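Local atomic coordinates of inactive dihydropteroate synthase 2 (Mycobacterium tuberculosis, PDB entry 2VP8), a protein that probably lacks dihydropteroate synthase activity despite its family membership, can probably bind the inhibitor dapsone, and probably plays no part in folate metabolism. Residues Arg35-Asp40 / Asp117-Val122; Arg41-Ala46 / Gly282-Arg287; Ser121-Arg126 / Asn142-Gly147; Thr185-Val190 / Leu233-Asp238; Ala273-Ala278 / Arg296-Val301. One frame throughout, in Å; residues are numbered along the deposited sequence.

Contact 1 of 5, residues Arg35-Asp40 / Asp117-Val122; sequences RPVAGD and DQLISV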
# COMPACT_ATOMS: atom_id res chain seq x y z
N ARG B 35 26.09 8.44 -7.93
CA ARG B 35 26.19 7.05 -7.49
C ARG B 35 25.12 6.15 -8.10
O ARG B 35 23.97 6.56 -8.25
CB ARG B 35 26.10 6.95 -5.96
CG ARG B 35 27.11 7.79 -5.20
CD ARG B 35 28.50 7.25 -5.38
NE ARG B 35 29.46 8.04 -4.63
CZ ARG B 35 30.77 7.98 -4.82
NH1 ARG B 35 31.27 7.17 -5.73
NH2 ARG B 35 31.56 8.75 -4.09
N PRO B 36 25.50 4.90 -8.44
CA PRO B 36 24.55 3.91 -8.92
C PRO B 36 23.43 3.71 -7.91
O PRO B 36 23.67 3.61 -6.70
CB PRO B 36 25.39 2.63 -9.04
CG PRO B 36 26.64 2.90 -8.27
CD PRO B 36 26.87 4.36 -8.40
N VAL B 37 22.21 3.66 -8.42
CA VAL B 37 21.02 3.66 -7.62
C VAL B 37 19.98 2.88 -8.44
O VAL B 37 20.01 2.91 -9.67
CB VAL B 37 20.60 5.14 -7.35
CG1 VAL B 37 19.34 5.54 -8.14
CG2 VAL B 37 20.42 5.40 -5.87
N ALA B 38 19.09 2.14 -7.76
CA ALA B 38 18.09 1.32 -8.46
C ALA B 38 17.37 2.13 -9.52
O ALA B 38 17.04 3.29 -9.29
CB ALA B 38 17.10 0.74 -7.47
N GLY B 39 17.13 1.53 -10.68
CA GLY B 39 16.46 2.23 -11.79
C GLY B 39 15.04 1.77 -12.08
O GLY B 39 14.32 2.41 -12.84
N ASP B 40 14.63 0.66 -11.47
CA ASP B 40 13.34 0.03 -11.75
C ASP B 40 12.36 0.11 -10.57
O ASP B 40 11.42 -0.68 -10.48
CB ASP B 40 13.56 -1.43 -12.17
CG ASP B 40 14.27 -2.25 -11.10
OD1 ASP B 40 14.90 -1.66 -10.18
OD2 ASP B 40 14.20 -3.49 -11.17
N ASP B 117 30.97 2.46 -4.43
CA ASP B 117 29.91 3.01 -5.28
C ASP B 117 28.60 3.24 -4.53
O ASP B 117 27.55 3.48 -5.14
CB ASP B 117 29.69 2.10 -6.48
CG ASP B 117 30.80 2.21 -7.50
OD1 ASP B 117 30.95 3.31 -8.08
OD2 ASP B 117 31.52 1.22 -7.72
N GLN B 118 28.66 3.18 -3.20
CA GLN B 118 27.46 3.29 -2.39
C GLN B 118 27.17 4.75 -2.12
O GLN B 118 28.07 5.51 -1.79
CB GLN B 118 27.61 2.54 -1.07
CG GLN B 118 26.38 2.61 -0.16
CD GLN B 118 25.16 1.99 -0.81
OE1 GLN B 118 25.19 0.84 -1.21
NE2 GLN B 118 24.08 2.76 -0.90
N LEU B 119 25.92 5.15 -2.27
CA LEU B 119 25.58 6.51 -1.96
C LEU B 119 25.41 6.63 -0.45
O LEU B 119 24.61 5.92 0.15
CB LEU B 119 24.35 6.95 -2.77
CG LEU B 119 23.46 8.14 -2.46
CD1 LEU B 119 24.20 9.38 -2.03
CD2 LEU B 119 22.61 8.42 -3.67
N ILE B 120 26.22 7.48 0.16
CA ILE B 120 26.23 7.66 1.61
C ILE B 120 25.63 9.00 1.97
O ILE B 120 25.99 10.03 1.39
CB ILE B 120 27.66 7.57 2.19
CG1 ILE B 120 28.30 6.21 1.90
CG2 ILE B 120 27.65 7.84 3.70
CD1 ILE B 120 29.81 6.20 2.01
N SER B 121 24.71 9.00 2.93
CA SER B 121 24.21 10.25 3.49
C SER B 121 24.49 10.34 4.98
O SER B 121 24.58 9.32 5.67
CB SER B 121 22.72 10.44 3.21
OG SER B 121 21.93 9.50 3.90
N VAL B 122 24.64 11.56 5.47
CA VAL B 122 24.89 11.78 6.88
C VAL B 122 23.67 12.42 7.54
O VAL B 122 23.17 13.45 7.08
CB VAL B 122 26.22 12.57 7.12
CG1 VAL B 122 26.26 13.87 6.32
CG2 VAL B 122 26.46 12.83 8.60
O HOH W 1 30.29 5.96 -8.29
O HOH W 2 24.19 3.92 -3.87
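R35 lays the inner half of its side chain obliquely against L119, with R35 CB 3.6 Å from L119 CB. Its CG stands beside the backbone N, anti to the carbonyl carbon (chi1 -56°), and the chain then bends, bringing CD near the carbonyl oxygens of D117 and Q118. An arginine suits this place because its methylenes can lie on leucine while its charged end travels on to polar partners. R35 NH1 remains 4.5 Å from D117 OD1, too far for a salt bridge, and a water fills the interval: it accepts from R35 NH1 at 3.0 Å and donates to D117 OD1 at 2.7 Å. The NH2 of R35 has a direct ion pair instead, with D139. P36 and D117 meet at about a right angle, P36 CG lying 3.6 Å from D117 CB; the same edge of the pyrrolidine ring also touches the D117 carbonyl oxygen. A rigid, apolar ring makes this contact without asking for a polar partner.

The arrangement belongs to the N-terminal hairpin of strands 30-32 and 35-37, which lies against the end of the TIM barrel where its strands begin, here the N-terminal end of strand 119-123. Hairpin and barrel strand do not pair directly here. A second water joins them, donating to P36 O at 2.9 Å and accepting from L119 N at 2.7 Å. V37 CG2 and L119 CD2 make a looser apolar contact, and the V37 side chain also rests on L43.

Contact 2 of 5, residues Arg41-Ala46 / Gly282-Arg287; sequences RALIMA and GARMFR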
# COMPACT_ATOMS: atom_id res chain seq x y z
N ARG B 41 12.61 1.05 -9.66
CA ARG B 41 11.76 1.28 -8.49
C ARG B 41 12.20 2.54 -7.75
O ARG B 41 13.27 3.09 -8.02
CB ARG B 41 11.79 0.09 -7.52
CG ARG B 41 13.17 -0.22 -6.97
CD ARG B 41 13.10 -1.05 -5.69
NE ARG B 41 14.40 -1.62 -5.32
CZ ARG B 41 15.38 -0.93 -4.73
NH1 ARG B 41 15.21 0.36 -4.43
NH2 ARG B 41 16.53 -1.53 -4.44
N ALA B 42 11.35 2.99 -6.82
CA ALA B 42 11.69 4.03 -5.87
C ALA B 42 12.87 3.56 -5.00
O ALA B 42 13.09 2.36 -4.83
CB ALA B 42 10.50 4.37 -5.02
N LEU B 43 13.62 4.52 -4.47
CA LEU B 43 14.85 4.20 -3.78
C LEU B 43 14.67 4.06 -2.29
O LEU B 43 13.71 4.60 -1.73
CB LEU B 43 15.90 5.28 -4.04
CG LEU B 43 16.06 5.73 -5.48
CD1 LEU B 43 17.04 6.90 -5.54
CD2 LEU B 43 16.50 4.55 -6.35
N ILE B 44 15.60 3.35 -1.67
CA ILE B 44 15.59 3.08 -0.24
C ILE B 44 16.81 3.71 0.45
O ILE B 44 17.95 3.45 0.06
CB ILE B 44 15.62 1.57 0.04
CG1 ILE B 44 14.47 0.86 -0.67
CG2 ILE B 44 15.60 1.31 1.56
CD1 ILE B 44 14.66 -0.64 -0.81
N MET B 45 16.55 4.53 1.46
CA MET B 45 17.58 5.07 2.34
C MET B 45 17.55 4.27 3.65
O MET B 45 16.57 4.27 4.37
CB MET B 45 17.33 6.55 2.60
CG MET B 45 18.26 7.19 3.58
SD MET B 45 17.78 8.88 4.02
CE MET B 45 18.75 9.80 2.84
N ALA B 46 18.65 3.56 3.92
CA ALA B 46 18.74 2.69 5.08
C ALA B 46 19.37 3.44 6.26
O ALA B 46 20.49 3.93 6.15
CB ALA B 46 19.56 1.49 4.73
N GLY B 282 4.56 8.76 -6.75
CA GLY B 282 5.80 9.23 -7.38
C GLY B 282 6.91 9.66 -6.44
O GLY B 282 7.88 10.29 -6.87
N ALA B 283 6.78 9.32 -5.17
CA ALA B 283 7.85 9.56 -4.20
C ALA B 283 9.13 8.87 -4.69
O ALA B 283 9.08 7.75 -5.18
CB ALA B 283 7.44 9.04 -2.82
N ARG B 284 10.28 9.54 -4.57
CA ARG B 284 11.50 8.95 -5.12
C ARG B 284 12.25 8.05 -4.12
O ARG B 284 12.85 7.04 -4.51
CB ARG B 284 12.42 10.05 -5.68
CG ARG B 284 13.76 9.55 -6.21
CD ARG B 284 13.76 9.17 -7.70
NE ARG B 284 15.10 8.81 -8.17
CZ ARG B 284 16.06 9.68 -8.51
NH1 ARG B 284 15.86 11.00 -8.43
NH2 ARG B 284 17.24 9.24 -8.94
N MET B 285 12.20 8.41 -2.84
CA MET B 285 13.04 7.75 -1.84
C MET B 285 12.29 7.51 -0.53
O MET B 285 11.39 8.26 -0.17
CB MET B 285 14.30 8.57 -1.58
CG MET B 285 15.40 7.81 -0.89
SD MET B 285 17.02 8.56 -1.15
CE MET B 285 16.98 9.77 0.14
N PHE B 286 12.70 6.46 0.18
CA PHE B 286 12.09 6.08 1.44
C PHE B 286 13.14 5.78 2.50
O PHE B 286 14.00 4.92 2.31
CB PHE B 286 11.17 4.88 1.25
CG PHE B 286 9.91 5.19 0.49
CD1 PHE B 286 9.88 5.07 -0.89
CD2 PHE B 286 8.77 5.61 1.15
CE1 PHE B 286 8.74 5.39 -1.61
CE2 PHE B 286 7.61 5.92 0.45
CZ PHE B 286 7.60 5.80 -0.94
N ARG B 287 13.06 6.51 3.61
CA ARG B 287 13.97 6.32 4.73
C ARG B 287 13.40 5.27 5.68
O ARG B 287 12.34 5.47 6.27
CB ARG B 287 14.18 7.64 5.46
CG ARG B 287 15.39 7.67 6.36
CD ARG B 287 15.56 9.06 6.92
NE ARG B 287 16.76 9.17 7.74
CZ ARG B 287 16.74 9.42 9.04
NH1 ARG B 287 15.59 9.61 9.67
NH2 ARG B 287 17.88 9.51 9.72
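L43 is tied to the neighbouring strand through both of its backbone polar atoms: L43 N donates to R284 O at 2.6 Å, nearly straight at 174°, and L43 O accepts from F286 N at 2.9 Å. M45 N continues the pattern with a bond to F286 O at 2.7 Å. This is parallel pairing, L43 opposite M285, I44 opposite F286 and M45 opposite R287; the short strand axes make an angle of 24°.

On the face carrying L43, M45, M285 and R287, the flexible, polarisable methionine chain lets M45 touch both M285 and R287. M45 CG is anti to its backbone N (chi1 175°); SD, carried on by an extended chi2, rests 3.6 Å from R287 CG and lies in plane at the edge of the guanidinium. M45 CE meets the methyl of M285. Nearer the strand start, L43 and R284 lie side by side, pointing the same way, with L43 CD1 3.8 Å from R284 NE. F286, on the face shared with I44, has A42 CB, from just before the strand, at its ring edge, 4.0 Å from F286 CE1, where a small methyl fits.

Acidic residues of neighbouring strands and loops hold R287 and R41. The extended R287 reaches D123 and D83 with NH2, and its side chain is about 4 Å from that of H220, a position probably marking family members without synthase activity. R41 NH1 grips A42 O at 2.9 Å and pairs with D80.

Strand 43-49 runs between strands 81-85 and 285-288 in the barrel wall; I44 and F286 pack on helix 291-306, and F286 also touches helix 267-280.

Contact 3 of 5, residues Ser121-Arg126 / Asn142-Gly147; sequences SVDTWR and NDTWGG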
# COMPACT_ATOMS: atom_id res chain seq x y z
N SER B 121 24.71 9.00 2.93
CA SER B 121 24.21 10.25 3.49
C SER B 121 24.49 10.34 4.98
O SER B 121 24.58 9.32 5.67
CB SER B 121 22.72 10.44 3.21
OG SER B 121 21.93 9.50 3.90
N VAL B 122 24.64 11.56 5.47
CA VAL B 122 24.89 11.78 6.88
C VAL B 122 23.67 12.42 7.54
O VAL B 122 23.17 13.45 7.08
CB VAL B 122 26.22 12.57 7.12
CG1 VAL B 122 26.26 13.87 6.32
CG2 VAL B 122 26.46 12.83 8.60
N ASP B 123 23.19 11.78 8.60
CA ASP B 123 22.11 12.31 9.43
C ASP B 123 22.63 13.31 10.49
O ASP B 123 22.92 12.94 11.63
CB ASP B 123 21.33 11.17 10.10
CG ASP B 123 20.11 11.66 10.89
OD1 ASP B 123 19.90 12.88 11.00
OD2 ASP B 123 19.35 10.81 11.41
N THR B 124 22.75 14.57 10.09
CA THR B 124 23.23 15.63 10.99
C THR B 124 22.55 16.96 10.71
O THR B 124 22.19 17.26 9.57
CB THR B 124 24.77 15.80 10.93
OG1 THR B 124 25.17 16.81 11.87
CG2 THR B 124 25.23 16.20 9.53
N TRP B 125 22.40 17.77 11.75
CA TRP B 125 21.84 19.11 11.62
C TRP B 125 22.93 20.17 11.76
O TRP B 125 22.69 21.35 11.47
CB TRP B 125 20.73 19.33 12.64
CG TRP B 125 21.17 19.17 14.07
CD1 TRP B 125 21.25 18.00 14.77
CD2 TRP B 125 21.59 20.21 14.97
NE1 TRP B 125 21.69 18.24 16.05
CE2 TRP B 125 21.90 19.59 16.20
CE3 TRP B 125 21.72 21.60 14.85
CZ2 TRP B 125 22.35 20.32 17.31
CZ3 TRP B 125 22.16 22.32 15.96
CH2 TRP B 125 22.47 21.68 17.17
N ARG B 126 24.12 19.75 12.19
CA ARG B 126 25.25 20.64 12.43
C ARG B 126 26.20 20.72 11.23
O ARG B 126 26.68 19.70 10.74
CB ARG B 126 26.03 20.20 13.67
CG ARG B 126 25.30 20.39 14.99
CD ARG B 126 26.20 20.00 16.15
NE ARG B 126 26.07 20.94 17.27
CZ ARG B 126 25.60 20.62 18.48
NH1 ARG B 126 25.22 19.38 18.74
NH2 ARG B 126 25.53 21.56 19.42
N ASN B 142 21.72 14.78 5.05
CA ASN B 142 20.35 14.60 5.47
C ASN B 142 20.09 15.41 6.73
O ASN B 142 20.14 14.88 7.85
CB ASN B 142 20.06 13.12 5.70
CG ASN B 142 18.59 12.84 5.89
OD1 ASN B 142 17.75 13.71 5.67
ND2 ASN B 142 18.27 11.62 6.30
N ASP B 143 19.83 16.70 6.53
CA ASP B 143 19.48 17.61 7.62
C ASP B 143 18.12 17.23 8.17
O ASP B 143 17.08 17.67 7.68
CB ASP B 143 19.51 19.07 7.16
CG ASP B 143 19.32 20.06 8.31
OD1 ASP B 143 18.87 19.64 9.40
OD2 ASP B 143 19.63 21.26 8.12
N THR B 144 18.14 16.40 9.21
CA THR B 144 16.94 15.83 9.80
C THR B 144 16.08 16.84 10.59
O THR B 144 14.96 16.53 10.99
CB THR B 144 17.30 14.59 10.67
OG1 THR B 144 16.12 13.84 10.96
CG2 THR B 144 17.99 15.00 11.97
N TRP B 145 16.62 18.04 10.81
CA TRP B 145 15.93 19.09 11.56
C TRP B 145 15.23 20.12 10.65
O TRP B 145 14.11 20.54 10.93
CB TRP B 145 16.88 19.79 12.53
CG TRP B 145 17.12 19.02 13.81
CD1 TRP B 145 17.89 17.90 13.97
CD2 TRP B 145 16.59 19.33 15.11
NE1 TRP B 145 17.87 17.49 15.28
CE2 TRP B 145 17.08 18.35 16.01
CE3 TRP B 145 15.74 20.34 15.61
CZ2 TRP B 145 16.76 18.35 17.38
CZ3 TRP B 145 15.42 20.33 16.97
CH2 TRP B 145 15.94 19.35 17.84
N GLY B 146 15.90 20.52 9.58
CA GLY B 146 15.28 21.37 8.56
C GLY B 146 16.12 22.53 8.06
O GLY B 146 15.97 22.97 6.92
N GLY B 147 17.01 23.03 8.91
CA GLY B 147 17.84 24.17 8.55
C GLY B 147 18.14 25.06 9.74
O GLY B 147 18.26 26.27 9.60
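V122 O accepts from N142 N at 2.8 Å, the one firm backbone bond between the two segments; a little further on, T124 N reaches N142 O only weakly, at 3.5 Å. Beyond this the backbones stay side by side without regular pairing, D143 CA giving a CH...O contact to T124 O, and polar groups find partners in turns and in neighbouring strands.

D143 is the chief local acceptor. D143 OD1 takes W145 N at 3.1 Å, an Asx turn, and G146 N, three residues on, at 3.1 Å, completing an Asx motif; both donors come from the same face of the carboxylate, G146 N from well above its plane. Two bonds to one oxygen pin the loop as it turns, and the short acidic side chain is the right length for this. T124 plays a similar part on the other segment: T124 OG1 accepts from R126 N at 3.1 Å in an ST turn just where helix 127-136 is about to start. The buried amide of N142 gives its ND2 to D83 OD1, which also bonds to S121 OG, while D123 OD2 is paired with R287. T144, beside D123, has its side chain about 3 Å from that of H220.

At the outer end W125 and W145 lie side by side, their five-membered rings 4.3 Å apart between centroids and inclined at 51°, an oblique pairing. W125 CG stands between its backbone N and carbonyl carbon (chi1 59°), which sets the indole beside W145. W125 CB separately touches W145 CD1.

These loops leave the C-terminal ends of strands 119-123 and 140-142, the end at which TIM barrels keep their active sites, with helix 127-136 packed on V122 and T124 and strand 81-85 flanking S121 and D123.

Contact 4 of 5, residues Thr185-Val190 / Leu233-Asp238; sequences TTRGVV and LRHVAD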
# COMPACT_ATOMS: atom_id res chain seq x y z
N THR B 185 -8.11 26.70 4.31
CA THR B 185 -8.60 25.35 4.00
C THR B 185 -7.54 24.25 4.15
O THR B 185 -6.34 24.51 4.14
CB THR B 185 -9.23 25.29 2.58
OG1 THR B 185 -9.74 23.97 2.33
CG2 THR B 185 -8.21 25.66 1.50
N THR B 186 -8.02 23.01 4.28
CA THR B 186 -7.19 21.81 4.34
C THR B 186 -6.27 21.67 3.12
O THR B 186 -5.23 21.02 3.20
CB THR B 186 -8.08 20.54 4.51
OG1 THR B 186 -7.37 19.37 4.08
CG2 THR B 186 -9.37 20.68 3.70
N ARG B 187 -6.66 22.28 2.01
CA ARG B 187 -5.81 22.39 0.83
C ARG B 187 -4.62 23.32 1.10
O ARG B 187 -3.49 23.02 0.71
CB ARG B 187 -6.63 22.88 -0.38
CG ARG B 187 -5.82 23.21 -1.63
CD ARG B 187 -5.22 21.96 -2.25
NE ARG B 187 -4.01 22.25 -3.01
CZ ARG B 187 -3.31 21.35 -3.70
NH1 ARG B 187 -3.72 20.09 -3.75
NH2 ARG B 187 -2.22 21.72 -4.35
N GLY B 188 -4.89 24.43 1.78
CA GLY B 188 -3.86 25.42 2.13
C GLY B 188 -2.75 24.89 3.01
O GLY B 188 -1.60 25.32 2.90
N VAL B 189 -3.09 23.95 3.89
CA VAL B 189 -2.11 23.32 4.78
C VAL B 189 -1.03 22.63 3.95
O VAL B 189 0.16 22.72 4.26
CB VAL B 189 -2.78 22.31 5.74
CG1 VAL B 189 -1.76 21.64 6.63
CG2 VAL B 189 -3.83 23.02 6.59
N VAL B 190 -1.46 21.96 2.88
CA VAL B 190 -0.55 21.29 1.95
C VAL B 190 0.29 22.32 1.20
O VAL B 190 1.50 22.18 1.11
CB VAL B 190 -1.33 20.39 0.95
CG1 VAL B 190 -0.42 19.88 -0.16
CG2 VAL B 190 -2.00 19.22 1.67
N LEU B 233 0.52 12.75 3.37
CA LEU B 233 0.50 11.45 2.71
C LEU B 233 -0.54 11.42 1.59
O LEU B 233 -0.26 10.96 0.49
CB LEU B 233 0.19 10.34 3.70
CG LEU B 233 1.37 9.60 4.32
CD1 LEU B 233 0.90 8.71 5.49
CD2 LEU B 233 2.06 8.79 3.24
N ARG B 234 -1.75 11.90 1.90
CA ARG B 234 -2.82 11.96 0.91
C ARG B 234 -2.38 12.77 -0.30
O ARG B 234 -2.83 12.52 -1.42
CB ARG B 234 -4.06 12.58 1.54
CG ARG B 234 -5.34 12.42 0.75
CD ARG B 234 -6.52 12.36 1.72
NE ARG B 234 -7.16 13.64 1.96
CZ ARG B 234 -7.73 14.00 3.10
NH1 ARG B 234 -7.73 13.20 4.16
NH2 ARG B 234 -8.29 15.19 3.18
N HIS B 235 -1.49 13.73 -0.07
CA HIS B 235 -1.14 14.71 -1.09
C HIS B 235 0.26 14.56 -1.67
O HIS B 235 0.75 15.47 -2.34
CB HIS B 235 -1.38 16.13 -0.57
CG HIS B 235 -2.82 16.55 -0.60
ND1 HIS B 235 -3.72 16.17 0.38
CD2 HIS B 235 -3.52 17.29 -1.49
CE1 HIS B 235 -4.91 16.67 0.09
NE2 HIS B 235 -4.82 17.36 -1.04
N VAL B 236 0.88 13.40 -1.44
CA VAL B 236 2.20 13.09 -1.98
C VAL B 236 2.31 13.52 -3.44
O VAL B 236 3.21 14.27 -3.77
CB VAL B 236 2.60 11.59 -1.80
CG1 VAL B 236 3.87 11.27 -2.53
CG2 VAL B 236 2.80 11.27 -0.32
N ALA B 237 1.37 13.08 -4.29
CA ALA B 237 1.30 13.50 -5.70
C ALA B 237 1.56 14.99 -5.89
O ALA B 237 2.32 15.38 -6.78
CB ALA B 237 -0.04 13.14 -6.31
N ASP B 238 0.93 15.81 -5.05
CA ASP B 238 1.15 17.26 -5.08
C ASP B 238 2.61 17.60 -4.75
O ASP B 238 3.24 18.39 -5.46
CB ASP B 238 0.18 17.99 -4.16
CG ASP B 238 -1.27 17.84 -4.61
OD1 ASP B 238 -1.58 18.23 -5.75
OD2 ASP B 238 -2.10 17.33 -3.83
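V190 sets one methyl over the face of the H235 imidazole: V190 CG2 is 3.8 Å from the ring centroid and 21° off the ring normal, a CH-pi contact in which the two side chains cross at about a right angle. Its other methyl, V190 CG1, touches H235 CB at 3.9 Å, so the branched valine fits both ring and stem. The edge of the same imidazole meets R187, with R187 NH1 3.6 Å from H235 CD2.

R187 starts with CG anti to its backbone N (chi1 172°), then bends, which lets a residue near the start of helix 186-207 reach across to D238. Helices 186-207, 227-234 and 236-241 belong to the outer layer of the TIM barrel, and H235 is the break between the last two: it ends one helix and occupies the N-cap position of the next. Its ND1 makes a weak bond back to L231 O.

R187 and D238 approach tip to tip, guanidinium and carboxylate planes perpendicular, in a salt bridge of 3.2 Å from R187 NH1 to D238 OD2; the position of that oxygen is less certain. Arginine and aspartate suit this surface site, where a long side chain from one helix meets a short one from the other. Next to H235, R234 NH1 makes a weak bond to I304 O of the second subunit.

Contact 5 of 5, residues Ala273-Ala278 / Arg296-Val301; sequences AATALA and RVLEMV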
# COMPACT_ATOMS: atom_id res chain seq x y z
N ALA B 273 1.45 0.07 3.81
CA ALA B 273 0.35 0.64 3.05
C ALA B 273 0.68 2.06 2.62
O ALA B 273 0.52 2.40 1.44
CB ALA B 273 -0.93 0.61 3.87
N ALA B 274 1.15 2.87 3.56
CA ALA B 274 1.54 4.26 3.29
C ALA B 274 2.71 4.30 2.30
O ALA B 274 2.77 5.18 1.43
CB ALA B 274 1.92 4.95 4.57
N THR B 275 3.63 3.35 2.43
CA THR B 275 4.77 3.29 1.55
C THR B 275 4.26 3.09 0.14
O THR B 275 4.59 3.86 -0.77
CB THR B 275 5.76 2.18 1.97
OG1 THR B 275 6.17 2.40 3.32
CG2 THR B 275 6.98 2.14 1.05
N ALA B 276 3.41 2.07 -0.02
CA ALA B 276 2.83 1.70 -1.31
C ALA B 276 2.19 2.90 -1.97
O ALA B 276 2.55 3.27 -3.09
CB ALA B 276 1.82 0.60 -1.12
N LEU B 277 1.27 3.54 -1.25
CA LEU B 277 0.59 4.73 -1.73
C LEU B 277 1.56 5.83 -2.11
O LEU B 277 1.46 6.40 -3.20
CB LEU B 277 -0.42 5.21 -0.68
CG LEU B 277 -1.85 4.68 -0.83
CD1 LEU B 277 -1.93 3.16 -0.89
CD2 LEU B 277 -2.77 5.21 0.26
N ALA B 278 2.51 6.12 -1.24
CA ALA B 278 3.48 7.18 -1.49
C ALA B 278 4.29 6.87 -2.75
O ALA B 278 4.48 7.74 -3.61
CB ALA B 278 4.38 7.36 -0.28
N ARG B 296 10.45 -4.91 -1.15
CA ARG B 296 9.42 -5.77 -1.72
C ARG B 296 8.12 -5.02 -2.05
O ARG B 296 7.44 -5.35 -3.01
CB ARG B 296 9.18 -6.99 -0.83
CG ARG B 296 10.33 -7.98 -0.91
CD ARG B 296 10.01 -9.31 -0.28
NE ARG B 296 9.91 -9.18 1.17
CZ ARG B 296 10.88 -9.49 2.03
NH1 ARG B 296 12.04 -9.98 1.61
NH2 ARG B 296 10.66 -9.31 3.33
N VAL B 297 7.79 -4.01 -1.25
CA VAL B 297 6.62 -3.18 -1.50
C VAL B 297 6.84 -2.34 -2.77
O VAL B 297 6.03 -2.37 -3.69
CB VAL B 297 6.29 -2.27 -0.30
CG1 VAL B 297 5.35 -1.15 -0.71
CG2 VAL B 297 5.69 -3.09 0.84
N LEU B 298 7.96 -1.62 -2.81
CA LEU B 298 8.35 -0.80 -3.96
C LEU B 298 8.48 -1.59 -5.26
O LEU B 298 8.22 -1.06 -6.33
CB LEU B 298 9.67 -0.09 -3.67
CG LEU B 298 9.67 0.73 -2.39
CD1 LEU B 298 10.99 1.45 -2.26
CD2 LEU B 298 8.51 1.72 -2.38
N GLU B 299 8.90 -2.85 -5.15
CA GLU B 299 8.95 -3.73 -6.31
C GLU B 299 7.54 -4.03 -6.83
O GLU B 299 7.30 -4.07 -8.04
CB GLU B 299 9.70 -5.02 -5.97
CG GLU B 299 11.21 -4.83 -5.90
CD GLU B 299 11.97 -6.06 -5.42
OE1 GLU B 299 11.36 -7.10 -5.09
OE2 GLU B 299 13.22 -5.98 -5.38
N MET B 300 6.60 -4.22 -5.91
CA MET B 300 5.24 -4.56 -6.28
C MET B 300 4.55 -3.36 -6.93
O MET B 300 3.88 -3.50 -7.96
CB MET B 300 4.48 -5.08 -5.06
CG MET B 300 3.04 -5.44 -5.29
SD MET B 300 2.72 -6.60 -6.63
CE MET B 300 3.30 -8.16 -5.96
N VAL B 301 4.74 -2.19 -6.33
CA VAL B 301 4.23 -0.93 -6.88
C VAL B 301 4.79 -0.74 -8.28
O VAL B 301 4.04 -0.47 -9.24
CB VAL B 301 4.62 0.27 -5.99
CG1 VAL B 301 4.18 1.59 -6.62
CG2 VAL B 301 4.00 0.13 -4.60
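A276 is where the two helices come closest, V297 and V301 reaching it from successive turns of the opposite helix. V297 CG1 lies 3.8 Å from A276 N. V301 CG2 is 3.8 Å from A276 O, and both valine methyls also touch the A276 methyl. Alanine suits the spot: a lone methyl lets the valines reach the backbone itself, though the short helix axes still stand 9.3 Å apart, at 38°.

The preceding residue, T275, joins the packing through its methyl. T275 CG2 sits anti to its backbone N and meets L298 CD2 at 3.8 Å, the side chains crossing at about a right angle; its hydroxyl turns to T271 O, a bond within its own helix that satisfies the oxygen in an apolar setting.

Away from the shared face the residues are more polar or turned to the second subunit. R296 and E299, partly exposed, take no part across this pair: E299 pairs with R295, and R296 NE with E269 of the second subunit. L277 packs on A276 of that subunit, and A276 on its L277.

Helices 267-280 and 291-306, joined through strand 285-288, are neighbours in the outer alpha layer of a TIM barrel and here also help form the homodimer face.

Contacts 1, 2 and 3 follow the barrel from the end next to the N-terminal hairpin to the loops at the other. Strand 119-123 serves both contact 1 and contact 3, whose centres are 18 Å apart, while S121 OG lies 3.4 Å from M45 CE of contact 2. The salt bridge of R287 to D123 links contacts 2 and 3, and R287 and T144 each lie near H220, the probable marker of family members without synthase activity. Contact 5 packs outside contact 2, F286 CE2 lying 3.6 Å from A278 CB. Contact 4, 29 Å from contact 1 between centres, touches contact 5 through V236 CG1 and A278 O (3.7 Å); both adjoin the second subunit and lie away from H220.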